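Local coordinates for putative CRISPR-associated endoribonuclease-like protein Cas6 (Pyrococcus furiosus, PDB 3UFC) that binds CRISPR RNA as a paralogue of the Cas6 endoribonucleases of CRISPR antiviral defence, its own nuclease role being only putative, at residues R62-I65 with G69-I72. Sequence-based numbering, arbitrary orientation.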
loop_
_atom_site.group_PDB
_atom_site.type_symbol
_atom_site.label_atom_id
_atom_site.label_comp_id
_atom_site.label_asym_id
_atom_site.label_seq_id
_atom_site.Cartn_x
_atom_site.Cartn_y
_atom_site.Cartn_z
ATOM N N ARG A 62 2.763 -5.770 -19.248
ATOM C CA ARG A 62 1.881 -4.629 -19.449
ATOM C C ARG A 62 2.425 -3.636 -20.469
ATOM O O ARG A 62 3.604 -3.665 -20.820
ATOM C CB ARG A 62 1.691 -3.900 -18.121
ATOM C CG ARG A 62 3.017 -3.632 -17.418
ATOM C CD ARG A 62 3.030 -2.308 -16.679
ATOM N NE ARG A 62 2.150 -2.298 -15.517
ATOM C CZ ARG A 62 1.983 -1.242 -14.728
ATOM N NH1 ARG A 62 2.637 -0.117 -14.982
ATOM N NH2 ARG A 62 1.165 -1.309 -13.689
ATOM N N GLU A 63 1.550 -2.748 -20.926
ATOM C CA GLU A 63 1.923 -1.716 -21.880
ATOM C C GLU A 63 1.199 -0.424 -21.513
ATOM O O GLU A 63 -0.031 -0.392 -21.431
ATOM C CB GLU A 63 1.550 -2.134 -23.304
ATOM C CG GLU A 63 2.006 -1.145 -24.368
ATOM C CD GLU A 63 1.652 -1.585 -25.777
ATOM O OE1 GLU A 63 1.986 -0.846 -26.727
ATOM O OE2 GLU A 63 1.041 -2.664 -25.938
ATOM N N ILE A 64 1.966 0.635 -21.279
ATOM C CA ILE A 64 1.390 1.925 -20.925
ATOM C C ILE A 64 0.866 2.626 -22.175
ATOM O O ILE A 64 1.626 2.917 -23.099
ATOM C CB ILE A 64 2.432 2.849 -20.252
ATOM C CG1 ILE A 64 2.948 2.211 -18.958
ATOM C CG2 ILE A 64 1.811 4.209 -19.965
ATOM C CD1 ILE A 64 1.880 1.986 -17.910
ATOM N N ILE A 65 -0.436 2.888 -22.198
ATOM C CA ILE A 65 -1.060 3.569 -23.322
ATOM C C ILE A 65 -1.405 4.985 -22.878
ATOM O O ILE A 65 -2.430 5.208 -22.233
ATOM C CB ILE A 65 -2.357 2.865 -23.762
ATOM C CG1 ILE A 65 -2.074 1.398 -24.088
ATOM C CG2 ILE A 65 -2.936 3.563 -24.983
ATOM C CD1 ILE A 65 -3.311 0.608 -24.464
ATOM N N GLY A 69 -4.533 4.299 -20.170
ATOM C CA GLY A 69 -4.343 3.471 -18.996
ATOM C C GLY A 69 -3.278 2.406 -19.179
ATOM O O GLY A 69 -2.313 2.590 -19.921
ATOM N N ILE A 70 -3.461 1.283 -18.495
ATOM C CA ILE A 70 -2.515 0.178 -18.568
ATOM C C ILE A 70 -3.126 -0.963 -19.374
ATOM O O ILE A 70 -4.210 -1.448 -19.049
ATOM C CB ILE A 70 -2.167 -0.347 -17.155
ATOM C CG1 ILE A 70 -1.738 0.817 -16.257
ATOM C CG2 ILE A 70 -1.052 -1.372 -17.243
ATOM C CD1 ILE A 70 -1.539 0.429 -14.801
ATOM N N LYS A 71 -2.438 -1.379 -20.432
ATOM C CA LYS A 71 -2.926 -2.474 -21.262
ATOM C C LYS A 71 -2.357 -3.785 -20.738
ATOM O O LYS A 71 -1.143 -3.989 -20.724
ATOM C CB LYS A 71 -2.511 -2.276 -22.720
ATOM C CG LYS A 71 -3.065 -3.340 -23.656
ATOM C CD LYS A 71 -2.628 -3.100 -25.092
ATOM C CE LYS A 71 -3.191 -4.161 -26.025
ATOM N NZ LYS A 71 -2.804 -3.910 -27.444
ATOM N N ILE A 72 -3.249 -4.666 -20.299
ATOM C CA ILE A 72 -2.864 -5.964 -19.754
ATOM C C ILE A 72 -2.559 -6.965 -20.866
ATOM O O ILE A 72 -3.439 -7.322 -21.646
ATOM C CB ILE A 72 -3.991 -6.522 -18.864
ATOM C CG1 ILE A 72 -4.242 -5.560 -17.701
ATOM C CG2 ILE A 72 -3.622 -7.910 -18.356
ATOM C CD1 ILE A 72 -5.455 -5.893 -16.873
HETATM O O HOH W 1 -1.237 -1.527 -27.621
#
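Glu63 and Lys71 face each other as a hydrogen-bonded antiparallel pair. Lys71 N reaches Glu63 O at 2.8 Å, nearly straight (166°). The return bond, from Glu63 N to Lys71 O, is more bent (142°). Ile65 and Gly69 form the second such pair, with N to O bonds in both directions. The side chains of Glu63 and Lys71 run alongside each other, both fully extended and with CG anti to the backbone N (chi1 -176° in each). Their charged ends stop short of a salt bridge, Glu63 OE2 lying 4.3 Å from Lys71 NZ. A water joins them, donating to Glu63 OE2 and accepting from Lys71 NZ at 2.9 Å. On the same face Ile65 CD1 presses on Lys71 CB at 3.5 Å, a tight contact. On the other face the bent Arg62 chain brings its guanidinium over Ile70, with NH2 3.4 Å from Ile70 CD1. Ile64 CD1 touches Ile70 CG1 from alongside. Phe20 touches both Ile64 and Ile70, and Ile59 packs on Ile70. Strand 17-18 pairs with the other edge of 69-72, the central strand. The two segments form a beta hairpin in a small three-stranded antiparallel sheet beside the ferredoxin-like sheet of the N-terminal Cas6 region.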